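Local atomic coordinates of acyl-coenzyme A oxidase 3 (Yarrowia lipolytica, PDB entry 5YS9), a protein that uses FAD and molecular oxygen to oxidise acyl-CoA thioesters to trans-2-enoyl-CoA and hydrogen peroxide in peroxisomal fatty acid beta-oxidation. Residues I189-T194 against I264-V269; V231-V236 against I245-I250; A212-L217 against Y224-F229; E175-Y180 against R216-G221. All coordinates share one frame; numbering follows the deposited sequence.

In the fold
All four contacts lie in the middle beta domain of the acyl-CoA oxidase fold and share one mixed sheet. Contact 2 is the most buried, and it meets through branched aliphatic side chains without a hydrogen bond between its segments. Contacts 3 and 4 both use strand 210-219, the first pairing it antiparallel with 222-232 in a hairpin, the second parallel with 177-181; backbone hydrogen bonds dominate in both. Contact 1 pairs the end of strand 186-190 with the middle of 262-272, and towards the surface its side chains take over some of the bonding. Phe266 of contact 1 joins the interior, touching Cys213 of contact 3 and Val231 and Ile245 of contact 2.

Contact 1: I189-T194 against I264-V269; sequences INTPNT and IQFTNV
Thr191 stands just past the end of strand 186-190 and continues its bonding with its own hydroxyl. Its CB lies against the carbonyl of Phe266, 3.4 Å from Phe266 O. From there OG1, anti to the carbonyl carbon and beside the backbone N (chi1 -54°), accepts a nearly straight bond from Phe266 N, with N to OG1 2.9 Å and 171° at the hydrogen. The same OG1 sits at the edge of the Phe266 ring, in its plane, near CD1. The backbone of Thr191 answers in the other direction, its N giving a hydrogen bond to Phe266 O at 2.8 Å, so each residue gives its backbone N-H to the other. Two residues earlier, Ile189 and Val269 form an antiparallel hydrogen-bonded pair, with Ile189 N to Val269 O at 2.9 Å and Val269 N to Ile189 O at 3.1 Å. This is the pairing of strands 186-190 and 262-272 in the beta domain of the acyl-CoA oxidase fold. Between the two regions the backbone N of Asn268 bonds to a lone pair of Asn190 OD1 at 3.2 Å; asparagine suits position 190 because its short amide can supply a carbonyl to the backbone opposite. On the buried side, Ile189 CG2 lies over one face of the Phe266 ring in a CH-pi contact, 4.0 Å from its centroid, while Ile264 CG2 covers the opposite face.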
loop_
_atom_site.group_PDB
_atom_site.type_symbol
_atom_site.label_atom_id
_atom_site.label_comp_id
_atom_site.label_asym_id
_atom_site.label_seq_id
_atom_site.Cartn_x
_atom_site.Cartn_y
_atom_site.Cartn_z
ATOM N N ILE A 189 -29.896 -27.285 -7.323
ATOM C CA ILE A 189 -28.975 -26.269 -6.827
ATOM C C ILE A 189 -29.736 -24.990 -6.455
ATOM O O ILE A 189 -30.439 -24.413 -7.304
ATOM C CB ILE A 189 -27.899 -25.902 -7.849
ATOM C CG1 ILE A 189 -27.226 -27.174 -8.455
ATOM C CG2 ILE A 189 -26.881 -24.973 -7.191
ATOM C CD1 ILE A 189 -26.761 -28.207 -7.437
ATOM N N ASN A 190 -29.611 -24.567 -5.188
ATOM C CA ASN A 190 -30.383 -23.450 -4.686
ATOM C C ASN A 190 -29.572 -22.520 -3.795
ATOM O O ASN A 190 -28.834 -22.954 -2.896
ATOM C CB ASN A 190 -31.676 -23.897 -3.967
ATOM C CG ASN A 190 -32.672 -22.757 -3.789
ATOM O OD1 ASN A 190 -33.248 -22.226 -4.777
ATOM N ND2 ASN A 190 -32.840 -22.322 -2.539
ATOM N N THR A 191 -29.762 -21.229 -4.054
ATOM C CA THR A 191 -29.228 -20.158 -3.240
ATOM C C THR A 191 -30.377 -19.733 -2.268
ATOM O O THR A 191 -31.295 -19.053 -2.671
ATOM C CB THR A 191 -28.826 -18.951 -4.160
ATOM O OG1 THR A 191 -27.930 -19.361 -5.215
ATOM C CG2 THR A 191 -28.207 -17.827 -3.331
ATOM N N PRO A 192 -30.320 -20.088 -0.975
ATOM C CA PRO A 192 -31.505 -19.830 -0.089
ATOM C C PRO A 192 -31.841 -18.349 0.289
ATOM O O PRO A 192 -32.996 -18.005 0.462
ATOM C CB PRO A 192 -31.187 -20.649 1.158
ATOM C CG PRO A 192 -29.666 -20.704 1.183
ATOM C CD PRO A 192 -29.224 -20.774 -0.262
ATOM N N ASN A 193 -30.805 -17.542 0.421
ATOM C CA ASN A 193 -30.922 -16.127 0.653
ATOM C C ASN A 193 -29.862 -15.421 -0.158
ATOM O O ASN A 193 -28.954 -16.042 -0.655
ATOM C CB ASN A 193 -30.833 -15.772 2.135
ATOM C CG ASN A 193 -29.456 -15.975 2.709
ATOM O OD1 ASN A 193 -29.156 -17.020 3.244
ATOM N ND2 ASN A 193 -28.623 -14.971 2.613
ATOM N N THR A 194 -30.009 -14.123 -0.328
ATOM C CA THR A 194 -29.104 -13.364 -1.175
ATOM C C THR A 194 -27.699 -13.264 -0.589
ATOM O O THR A 194 -26.753 -12.956 -1.279
ATOM C CB THR A 194 -29.695 -12.021 -1.688
ATOM O OG1 THR A 194 -28.838 -10.933 -1.357
ATOM C CG2 THR A 194 -31.063 -11.756 -1.161
ATOM N N ILE A 264 -23.466 -14.818 -8.850
ATOM C CA ILE A 264 -24.434 -15.781 -9.355
ATOM C C ILE A 264 -25.440 -16.185 -8.261
ATOM O O ILE A 264 -25.069 -16.471 -7.131
ATOM C CB ILE A 264 -23.769 -17.082 -9.875
ATOM C CG1 ILE A 264 -22.443 -16.790 -10.625
ATOM C CG2 ILE A 264 -24.751 -17.857 -10.767
ATOM C CD1 ILE A 264 -21.677 -18.052 -11.007
ATOM N N GLN A 265 -26.711 -16.240 -8.638
ATOM C CA GLN A 265 -27.745 -16.890 -7.877
ATOM C C GLN A 265 -28.344 -18.034 -8.689
ATOM O O GLN A 265 -28.566 -17.885 -9.900
ATOM C CB GLN A 265 -28.826 -15.903 -7.560
ATOM C CG GLN A 265 -28.304 -14.641 -6.871
ATOM C CD GLN A 265 -29.405 -13.745 -6.475
ATOM O OE1 GLN A 265 -30.437 -13.786 -7.075
ATOM N NE2 GLN A 265 -29.216 -12.969 -5.438
ATOM N N PHE A 266 -28.590 -19.161 -7.992
ATOM C CA PHE A 266 -29.293 -20.343 -8.510
ATOM C C PHE A 266 -30.630 -20.477 -7.815
ATOM O O PHE A 266 -30.690 -20.473 -6.601
ATOM C CB PHE A 266 -28.511 -21.608 -8.179
ATOM C CG PHE A 266 -27.088 -21.566 -8.599
ATOM C CD1 PHE A 266 -26.109 -21.021 -7.744
ATOM C CD2 PHE A 266 -26.697 -22.106 -9.801
ATOM C CE1 PHE A 266 -24.782 -20.973 -8.130
ATOM C CE2 PHE A 266 -25.354 -22.073 -10.187
ATOM C CZ PHE A 266 -24.410 -21.484 -9.363
ATOM N N THR A 267 -31.685 -20.629 -8.569
ATOM C CA THR A 267 -33.014 -20.826 -8.004
ATOM C C THR A 267 -33.580 -22.098 -8.611
ATOM O O THR A 267 -33.880 -22.159 -9.821
ATOM C CB THR A 267 -33.925 -19.623 -8.293
ATOM O OG1 THR A 267 -33.243 -18.407 -7.926
ATOM C CG2 THR A 267 -35.254 -19.749 -7.518
ATOM N N ASN A 268 -33.607 -23.143 -7.794
ATOM C CA ASN A 268 -34.198 -24.413 -8.179
ATOM C C ASN A 268 -33.708 -24.950 -9.504
ATOM O O ASN A 268 -34.467 -25.481 -10.297
ATOM C CB ASN A 268 -35.718 -24.304 -8.104
ATOM C CG ASN A 268 -36.162 -23.887 -6.703
ATOM O OD1 ASN A 268 -35.755 -24.506 -5.700
ATOM N ND2 ASN A 268 -36.931 -22.795 -6.614
ATOM N N VAL A 269 -32.405 -24.840 -9.701
ATOM C CA VAL A 269 -31.781 -25.259 -10.944
ATOM C C VAL A 269 -31.586 -26.781 -10.898
ATOM O O VAL A 269 -30.997 -27.329 -9.961
ATOM C CB VAL A 269 -30.447 -24.530 -11.131
ATOM C CG1 VAL A 269 -29.659 -25.074 -12.295
ATOM C CG2 VAL A 269 -30.722 -23.056 -11.307
#

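Contact 2: V231-V236 against I245-I250; sequences VQLRDV and IALGDI
Arg234 NH1 is gripped by two backbone carbonyl oxygens, those of Ala204 and Ala208, and NH2 of the same guanidinium equally by two, Ala205 O and Pro672 O of the second subunit. The long side chain runs extended from CG to NE, carrying the charge away from its own backbone to this cluster of carbonyls, which would be expected to stabilise it. Leu247 crosses the arginine at about a right angle. Its CG takes the crowded position between backbone N and carbonyl carbon (chi1 63°), which puts CD1 at the guanidinium, 3.5 Å from Arg234 NH2. Beside Arg234, the extended Gln232 sends NE2 forward to Arg234 O in a straight hydrogen bond of 2.9 Å, the donor standing 32° out of the carbonyl plane and so not on a lone pair. Leu233 CD2 meets Ile245 CG2 at 4.0 Å, the two side chains crossing, and Leu233 CD1 touches Leu247 CD2 at 4.2 Å. Ile245 CD1 reaches on to Val231 CG1, 4.1 Å away, where the side chains slide past each other in opposite directions. Ile245 also packs on the carbonyls of Gln232 and Leu233, but no hydrogen bond crosses. Branched aliphatic groups suit this site because it is buried and its contacts are largely apolar. Such packing, between two strands that are not sheet neighbours, belongs to the apolar interior of the acyl-CoA oxidase beta domain.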
loop_
_atom_site.group_PDB
_atom_site.type_symbol
_atom_site.label_atom_id
_atom_site.label_comp_id
_atom_site.label_asym_id
_atom_site.label_seq_id
_atom_site.Cartn_x
_atom_site.Cartn_y
_atom_site.Cartn_z
ATOM N N VAL A 231 -22.534 -26.951 -13.217
ATOM C CA VAL A 231 -23.818 -26.361 -13.567
ATOM C C VAL A 231 -23.623 -25.523 -14.777
ATOM O O VAL A 231 -22.804 -24.602 -14.794
ATOM C CB VAL A 231 -24.361 -25.429 -12.453
ATOM C CG1 VAL A 231 -25.745 -24.884 -12.853
ATOM C CG2 VAL A 231 -24.363 -26.131 -11.099
ATOM N N GLN A 232 -24.426 -25.762 -15.775
ATOM C CA GLN A 232 -24.360 -24.950 -16.969
ATOM C C GLN A 232 -25.022 -23.601 -16.693
ATOM O O GLN A 232 -26.175 -23.560 -16.262
ATOM C CB GLN A 232 -25.053 -25.677 -18.114
ATOM C CG GLN A 232 -24.747 -25.066 -19.461
ATOM C CD GLN A 232 -25.340 -25.841 -20.604
ATOM O OE1 GLN A 232 -25.626 -27.063 -20.505
ATOM N NE2 GLN A 232 -25.543 -25.139 -21.698
ATOM N N LEU A 233 -24.282 -22.518 -16.939
ATOM C CA LEU A 233 -24.743 -21.154 -16.684
ATOM C C LEU A 233 -25.433 -20.525 -17.873
ATOM O O LEU A 233 -26.407 -19.797 -17.713
ATOM C CB LEU A 233 -23.574 -20.261 -16.351
ATOM C CG LEU A 233 -22.847 -20.497 -15.053
ATOM C CD1 LEU A 233 -21.742 -19.458 -14.883
ATOM C CD2 LEU A 233 -23.805 -20.454 -13.908
ATOM N N ARG A 234 -24.931 -20.794 -19.066
ATOM C CA ARG A 234 -25.487 -20.216 -20.278
ATOM C C ARG A 234 -25.763 -21.265 -21.345
ATOM O O ARG A 234 -25.066 -22.268 -21.466
ATOM C CB ARG A 234 -24.544 -19.146 -20.869
ATOM C CG ARG A 234 -24.217 -17.983 -19.951
ATOM C CD ARG A 234 -23.200 -17.037 -20.601
ATOM N NE ARG A 234 -23.318 -15.676 -20.098
ATOM C CZ ARG A 234 -22.665 -15.158 -19.063
ATOM N NH1 ARG A 234 -21.796 -15.874 -18.348
ATOM N NH2 ARG A 234 -22.907 -13.887 -18.742
ATOM N N ASP A 235 -26.810 -21.014 -22.115
ATOM C CA ASP A 235 -26.982 -21.629 -23.404
ATOM C C ASP A 235 -25.745 -21.222 -24.243
ATOM O O ASP A 235 -25.431 -20.034 -24.400
ATOM C CB ASP A 235 -28.255 -21.084 -24.020
ATOM C CG ASP A 235 -28.447 -21.535 -25.398
ATOM O OD1 ASP A 235 -28.804 -22.707 -25.531
ATOM O OD2 ASP A 235 -28.250 -20.722 -26.336
ATOM N N VAL A 236 -25.042 -22.223 -24.744
ATOM C CA VAL A 236 -23.766 -22.072 -25.437
ATOM C C VAL A 236 -23.925 -21.262 -26.750
ATOM O O VAL A 236 -23.192 -20.339 -27.065
ATOM C CB VAL A 236 -23.199 -23.514 -25.671
ATOM C CG1 VAL A 236 -22.456 -23.670 -26.975
ATOM C CG2 VAL A 236 -22.330 -23.936 -24.504
ATOM N N ILE A 245 -30.951 -19.315 -13.349
ATOM C CA ILE A 245 -29.613 -18.758 -13.186
ATOM C C ILE A 245 -29.727 -17.242 -13.289
ATOM O O ILE A 245 -30.230 -16.726 -14.280
ATOM C CB ILE A 245 -28.658 -19.206 -14.311
ATOM C CG1 ILE A 245 -28.533 -20.749 -14.341
ATOM C CG2 ILE A 245 -27.282 -18.513 -14.181
ATOM C CD1 ILE A 245 -27.691 -21.328 -13.230
ATOM N N ALA A 246 -29.300 -16.548 -12.243
ATOM C CA ALA A 246 -29.165 -15.131 -12.288
ATOM C C ALA A 246 -27.687 -14.839 -12.081
ATOM O O ALA A 246 -27.034 -15.437 -11.227
ATOM C CB ALA A 246 -30.001 -14.500 -11.201
ATOM N N LEU A 247 -27.162 -13.911 -12.856
ATOM C CA LEU A 247 -25.822 -13.426 -12.635
ATOM C C LEU A 247 -25.604 -12.041 -13.266
ATOM O O LEU A 247 -26.434 -11.569 -14.040
ATOM C CB LEU A 247 -24.832 -14.438 -13.199
ATOM C CG LEU A 247 -24.894 -14.691 -14.693
ATOM C CD1 LEU A 247 -24.283 -13.579 -15.528
ATOM C CD2 LEU A 247 -24.154 -16.014 -14.877
ATOM N N GLY A 248 -24.555 -11.371 -12.817
ATOM C CA GLY A 248 -24.243 -10.027 -13.238
ATOM C C GLY A 248 -22.811 -9.637 -12.979
ATOM O O GLY A 248 -22.125 -10.284 -12.228
ATOM N N ASP A 249 -22.372 -8.556 -13.593
ATOM C CA ASP A 249 -21.048 -8.031 -13.372
ATOM C C ASP A 249 -20.965 -7.329 -12.030
ATOM O O ASP A 249 -21.772 -6.487 -11.709
ATOM C CB ASP A 249 -20.728 -7.057 -14.496
ATOM C CG ASP A 249 -19.302 -6.595 -14.506
ATOM O OD1 ASP A 249 -18.611 -6.661 -13.493
ATOM O OD2 ASP A 249 -18.873 -6.143 -15.561
ATOM N N ILE A 250 -19.969 -7.701 -11.251
ATOM C CA ILE A 250 -19.706 -7.082 -9.973
ATOM C C ILE A 250 -19.178 -5.668 -10.106
ATOM O O ILE A 250 -19.322 -4.871 -9.209
ATOM C CB ILE A 250 -18.861 -7.975 -9.065
ATOM C CG1 ILE A 250 -19.690 -9.197 -8.700
ATOM C CG2 ILE A 250 -18.443 -7.222 -7.823
ATOM C CD1 ILE A 250 -19.034 -10.147 -7.753
#

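Contact 3: A212-L217 against Y224-F229; sequences ACFARL and YGVKIF
Six backbone hydrogen bonds join the two arms of the beta hairpin formed by strands 210-219 and 222-232. Cys213 and Phe229 make a hydrogen-bonded antiparallel pair, with Cys213 N to Phe229 O at 2.6 Å, and Ala215 with Lys227 makes another. Near the turn, Leu217 N bonds to Gly225 O while Tyr224 N reaches Leu217 O at 2.8 Å, so one residue faces two, an irregularity like a beta bulge; Gly225 has a positive phi (78°), which glycine adopts readily. Aromatic contacts follow on one face of the sheet. Phe214 and Ile228, a non-hydrogen-bonded pair, point the same way, and Ile228 CG1 lies over the ring 4.0 Å from the Phe214 centroid in a CH-pi contact. Val226 CG1 abuts the edge of that ring, 3.9 Å from Phe214 CD2. On the other face the Phe229 ring has the carbonyl oxygens of Cys213 and Ala215 at its edge, and Leu217 CD1 as well, 3.9 Å from Phe229 CZ. The charged group on the Phe214 face is Arg216: its chain bends at chi3 (56°), and Val226 CG2 covers one guanidinium face, 4.1 Å from Arg216 NH2. Arg216 NE forms a salt bridge with Asp223, and NH2 bonds to the carbonyls of Ala172 and Leu174. The chemistry implies segments joined by backbone bonds and packed by apolar groups on both faces, to which Arg216 and Lys227 add charge, that of Arg216 probably balanced by Asp223.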
loop_
_atom_site.group_PDB
_atom_site.type_symbol
_atom_site.label_atom_id
_atom_site.label_comp_id
_atom_site.label_asym_id
_atom_site.label_seq_id
_atom_site.Cartn_x
_atom_site.Cartn_y
_atom_site.Cartn_z
ATOM N N ALA A 212 -18.124 -24.641 -11.847
ATOM C CA ALA A 212 -17.917 -25.681 -10.865
ATOM C C ALA A 212 -18.517 -25.089 -9.587
ATOM O O ALA A 212 -17.908 -24.235 -8.967
ATOM C CB ALA A 212 -16.444 -25.951 -10.709
ATOM N N CYS A 213 -19.741 -25.492 -9.251
ATOM C CA CYS A 213 -20.477 -24.896 -8.137
ATOM C C CYS A 213 -20.247 -25.692 -6.845
ATOM O O CYS A 213 -20.496 -26.902 -6.790
ATOM C CB CYS A 213 -21.966 -24.837 -8.471
ATOM S SG CYS A 213 -23.013 -24.100 -7.175
ATOM N N PHE A 214 -19.774 -25.005 -5.824
ATOM C CA PHE A 214 -19.593 -25.571 -4.498
ATOM C C PHE A 214 -20.913 -25.426 -3.714
ATOM O O PHE A 214 -21.379 -24.308 -3.509
ATOM C CB PHE A 214 -18.413 -24.894 -3.767
ATOM C CG PHE A 214 -17.073 -25.293 -4.311
ATOM C CD1 PHE A 214 -16.634 -24.824 -5.556
ATOM C CD2 PHE A 214 -16.225 -26.145 -3.595
ATOM C CE1 PHE A 214 -15.402 -25.213 -6.083
ATOM C CE2 PHE A 214 -14.972 -26.536 -4.122
ATOM C CZ PHE A 214 -14.569 -26.071 -5.367
ATOM N N ALA A 215 -21.504 -26.551 -3.318
ATOM C CA ALA A 215 -22.763 -26.584 -2.574
ATOM C C ALA A 215 -22.812 -27.683 -1.513
ATOM O O ALA A 215 -22.141 -28.691 -1.629
ATOM C CB ALA A 215 -23.930 -26.734 -3.525
ATOM N N ARG A 216 -23.623 -27.477 -0.483
ATOM C CA ARG A 216 -23.832 -28.495 0.525
ATOM C C ARG A 216 -24.614 -29.636 -0.075
ATOM O O ARG A 216 -25.648 -29.424 -0.665
ATOM C CB ARG A 216 -24.634 -27.942 1.690
ATOM C CG ARG A 216 -24.325 -26.520 2.083
ATOM C CD ARG A 216 -24.616 -26.324 3.555
ATOM N NE ARG A 216 -23.873 -27.278 4.351
ATOM C CZ ARG A 216 -22.729 -27.016 4.955
ATOM N NH1 ARG A 216 -22.124 -27.951 5.641
ATOM N NH2 ARG A 216 -22.190 -25.821 4.865
ATOM N N LEU A 217 -24.127 -30.850 0.090
ATOM C CA LEU A 217 -24.820 -31.977 -0.478
ATOM C C LEU A 217 -25.853 -32.474 0.508
ATOM O O LEU A 217 -25.539 -32.832 1.624
ATOM C CB LEU A 217 -23.836 -33.083 -0.830
ATOM C CG LEU A 217 -24.391 -34.435 -1.270
ATOM C CD1 LEU A 217 -24.995 -34.370 -2.652
ATOM C CD2 LEU A 217 -23.291 -35.472 -1.223
ATOM N N TYR A 224 -24.224 -33.689 3.950
ATOM C CA TYR A 224 -22.883 -34.292 3.770
ATOM C C TYR A 224 -21.736 -33.299 3.512
ATOM O O TYR A 224 -20.694 -33.705 3.026
ATOM C CB TYR A 224 -22.914 -35.302 2.610
ATOM C CG TYR A 224 -23.705 -36.500 2.954
ATOM C CD1 TYR A 224 -25.073 -36.542 2.708
ATOM C CD2 TYR A 224 -23.107 -37.603 3.562
ATOM C CE1 TYR A 224 -25.827 -37.651 3.033
ATOM C CE2 TYR A 224 -23.853 -38.712 3.885
ATOM C CZ TYR A 224 -25.208 -38.716 3.623
ATOM O OH TYR A 224 -25.961 -39.786 3.941
ATOM N N GLY A 225 -21.905 -32.014 3.811
ATOM C CA GLY A 225 -20.847 -31.028 3.554
ATOM C C GLY A 225 -20.751 -30.607 2.090
ATOM O O GLY A 225 -21.505 -31.086 1.214
ATOM N N VAL A 226 -19.790 -29.722 1.830
ATOM C CA VAL A 226 -19.661 -29.019 0.578
ATOM C C VAL A 226 -18.967 -29.889 -0.472
ATOM O O VAL A 226 -17.905 -30.423 -0.206
ATOM C CB VAL A 226 -18.876 -27.698 0.805
ATOM C CG1 VAL A 226 -18.535 -27.002 -0.514
ATOM C CG2 VAL A 226 -19.653 -26.770 1.744
ATOM N N LYS A 227 -19.581 -30.047 -1.646
ATOM C CA LYS A 227 -18.964 -30.767 -2.769
ATOM C C LYS A 227 -19.109 -29.904 -3.982
ATOM O O LYS A 227 -19.631 -28.803 -3.901
ATOM C CB LYS A 227 -19.676 -32.112 -3.042
ATOM C CG LYS A 227 -19.984 -32.978 -1.827
ATOM C CD LYS A 227 -18.726 -33.418 -1.101
ATOM C CE LYS A 227 -19.100 -33.902 0.288
ATOM N NZ LYS A 227 -17.910 -34.276 1.087
ATOM N N ILE A 228 -18.742 -30.459 -5.122
ATOM C CA ILE A 228 -18.542 -29.720 -6.340
ATOM C C ILE A 228 -19.443 -30.309 -7.411
ATOM O O ILE A 228 -19.391 -31.528 -7.656
ATOM C CB ILE A 228 -17.059 -29.789 -6.820
ATOM C CG1 ILE A 228 -16.090 -29.549 -5.669
ATOM C CG2 ILE A 228 -16.815 -28.751 -7.886
ATOM C CD1 ILE A 228 -14.610 -29.547 -6.062
ATOM N N PHE A 229 -20.214 -29.428 -8.076
ATOM C CA PHE A 229 -21.198 -29.814 -9.127
ATOM C C PHE A 229 -20.986 -28.943 -10.369
ATOM O O PHE A 229 -20.771 -27.712 -10.252
ATOM C CB PHE A 229 -22.660 -29.635 -8.620
ATOM C CG PHE A 229 -22.932 -30.320 -7.307
ATOM C CD1 PHE A 229 -22.514 -29.748 -6.107
ATOM C CD2 PHE A 229 -23.586 -31.556 -7.262
ATOM C CE1 PHE A 229 -22.725 -30.384 -4.892
ATOM C CE2 PHE A 229 -23.822 -32.197 -6.039
ATOM C CZ PHE A 229 -23.383 -31.611 -4.855
#

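Contact 4: E175-Y180 against R216-G221; sequences ETTATY and RLLVDG
The shortest polar link is Arg216 N to Thr176 O, a hydrogen bond of 2.7 Å lying in the carbonyl plane. Arg216 O then receives Ala178 N at 2.9 Å, so this one residue bonds through both its N and O to positions on either side of Thr177. The pattern repeats two residues on, around Thr179: Leu218 N gives to Ala178 O at 3.0 Å, and Leu218 O accepts Tyr180 N nearly along its C=O axis, with 169° at the hydrogen. Such alternation defines parallel pairing, here of strands 177-181 and 210-219 in the mixed sheet of the beta domain, the two segments running 23° apart. Leu218 carries the packing on the face it shares with the threonines. With CG anti to the carbonyl carbon (chi1 -51°), it sends CD1 across to Thr177 CG2 at 3.8 Å and to Thr179 OG1 at 3.7 Å. Beta-branched threonine suits the extended strand, and Thr177 turns its methyl to the leucine while its OG1 makes a weak hydrogen bond to Asn190 O. On the other face Ala178 offers only a methyl, against which the ring of Phe229 packs. At the far end Tyr180 and Val219 lie side by side, Tyr180 CB 4.1 Å from Val219 CG1, and the tyrosine ring runs on past the valine. The hydroxyl of Tyr180 bonds to Asp185, and at the near end Glu175 OE1 bonds to Thr19 of the second subunit.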
loop_
_atom_site.group_PDB
_atom_site.type_symbol
_atom_site.label_atom_id
_atom_site.label_comp_id
_atom_site.label_asym_id
_atom_site.label_seq_id
_atom_site.Cartn_x
_atom_site.Cartn_y
_atom_site.Cartn_z
ATOM N N GLU A 175 -23.502 -21.830 2.041
ATOM C CA GLU A 175 -24.942 -21.956 2.225
ATOM C C GLU A 175 -25.664 -22.482 0.972
ATOM O O GLU A 175 -26.826 -22.877 1.039
ATOM C CB GLU A 175 -25.513 -20.589 2.662
ATOM C CG GLU A 175 -25.215 -20.122 4.099
ATOM C CD GLU A 175 -25.859 -18.774 4.394
ATOM O OE1 GLU A 175 -25.178 -17.733 4.297
ATOM O OE2 GLU A 175 -27.070 -18.719 4.689
ATOM N N THR A 176 -25.000 -22.499 -0.182
ATOM C CA THR A 176 -25.679 -22.952 -1.410
ATOM C C THR A 176 -25.896 -24.450 -1.296
ATOM O O THR A 176 -25.006 -25.165 -0.853
ATOM C CB THR A 176 -24.898 -22.617 -2.698
ATOM O OG1 THR A 176 -24.619 -21.212 -2.726
ATOM C CG2 THR A 176 -25.733 -22.948 -3.922
ATOM N N THR A 177 -27.081 -24.897 -1.688
ATOM C CA THR A 177 -27.515 -26.283 -1.485
ATOM C C THR A 177 -27.714 -27.024 -2.770
ATOM O O THR A 177 -28.113 -26.426 -3.767
ATOM C CB THR A 177 -28.844 -26.377 -0.715
ATOM O OG1 THR A 177 -29.910 -25.776 -1.469
ATOM C CG2 THR A 177 -28.710 -25.749 0.635
ATOM N N ALA A 178 -27.468 -28.337 -2.712
ATOM C CA ALA A 178 -27.605 -29.268 -3.822
ATOM C C ALA A 178 -28.435 -30.463 -3.290
ATOM O O ALA A 178 -27.922 -31.316 -2.563
ATOM C CB ALA A 178 -26.207 -29.722 -4.279
ATOM N N THR A 179 -29.711 -30.518 -3.626
ATOM C CA THR A 179 -30.605 -31.460 -2.978
ATOM C C THR A 179 -30.909 -32.609 -3.922
ATOM O O THR A 179 -31.365 -32.357 -5.031
ATOM C CB THR A 179 -31.885 -30.751 -2.530
ATOM O OG1 THR A 179 -31.536 -29.723 -1.600
ATOM C CG2 THR A 179 -32.767 -31.706 -1.812
ATOM N N TYR A 180 -30.637 -33.855 -3.517
ATOM C CA TYR A 180 -30.850 -34.992 -4.417
ATOM C C TYR A 180 -32.351 -35.279 -4.488
ATOM O O TYR A 180 -33.013 -35.307 -3.460
ATOM C CB TYR A 180 -30.050 -36.251 -3.980
ATOM C CG TYR A 180 -30.232 -37.449 -4.928
ATOM C CD1 TYR A 180 -29.829 -37.379 -6.254
ATOM C CD2 TYR A 180 -30.839 -38.630 -4.501
ATOM C CE1 TYR A 180 -30.018 -38.435 -7.124
ATOM C CE2 TYR A 180 -31.019 -39.709 -5.361
ATOM C CZ TYR A 180 -30.614 -39.607 -6.671
ATOM O OH TYR A 180 -30.791 -40.646 -7.550
ATOM N N ARG A 216 -23.623 -27.477 -0.483
ATOM C CA ARG A 216 -23.832 -28.495 0.525
ATOM C C ARG A 216 -24.614 -29.636 -0.075
ATOM O O ARG A 216 -25.648 -29.424 -0.665
ATOM C CB ARG A 216 -24.634 -27.942 1.690
ATOM C CG ARG A 216 -24.325 -26.520 2.083
ATOM C CD ARG A 216 -24.616 -26.324 3.555
ATOM N NE ARG A 216 -23.873 -27.278 4.351
ATOM C CZ ARG A 216 -22.729 -27.016 4.955
ATOM N NH1 ARG A 216 -22.124 -27.951 5.641
ATOM N NH2 ARG A 216 -22.190 -25.821 4.865
ATOM N N LEU A 217 -24.127 -30.850 0.090
ATOM C CA LEU A 217 -24.820 -31.977 -0.478
ATOM C C LEU A 217 -25.853 -32.474 0.508
ATOM O O LEU A 217 -25.539 -32.832 1.624
ATOM C CB LEU A 217 -23.836 -33.083 -0.830
ATOM C CG LEU A 217 -24.391 -34.435 -1.270
ATOM C CD1 LEU A 217 -24.995 -34.370 -2.652
ATOM C CD2 LEU A 217 -23.291 -35.472 -1.223
ATOM N N LEU A 218 -27.099 -32.462 0.075
ATOM C CA LEU A 218 -28.184 -32.880 0.920
ATOM C C LEU A 218 -28.890 -34.061 0.301
ATOM O O LEU A 218 -29.447 -33.960 -0.772
ATOM C CB LEU A 218 -29.170 -31.731 1.098
ATOM C CG LEU A 218 -28.613 -30.379 1.534
ATOM C CD1 LEU A 218 -29.706 -29.339 1.604
ATOM C CD2 LEU A 218 -27.918 -30.480 2.871
ATOM N N VAL A 219 -28.875 -35.180 1.002
ATOM C CA VAL A 219 -29.614 -36.344 0.576
ATOM C C VAL A 219 -30.501 -36.809 1.712
ATOM O O VAL A 219 -30.024 -37.131 2.783
ATOM C CB VAL A 219 -28.672 -37.480 0.163
ATOM C CG1 VAL A 219 -29.412 -38.513 -0.647
ATOM C CG2 VAL A 219 -27.516 -36.934 -0.637
ATOM N N ASP A 220 -31.800 -36.831 1.472
ATOM C CA ASP A 220 -32.741 -37.352 2.439
ATOM C C ASP A 220 -32.577 -36.737 3.809
ATOM O O ASP A 220 -32.600 -37.430 4.808
ATOM C CB ASP A 220 -32.678 -38.866 2.498
ATOM C CG ASP A 220 -33.499 -39.503 1.417
ATOM O OD1 ASP A 220 -34.697 -39.176 1.332
ATOM O OD2 ASP A 220 -32.953 -40.310 0.639
ATOM N N GLY A 221 -32.399 -35.430 3.842
ATOM C CA GLY A 221 -32.358 -34.701 5.085
ATOM C C GLY A 221 -31.028 -34.719 5.780
ATOM O O GLY A 221 -30.884 -34.188 6.862
#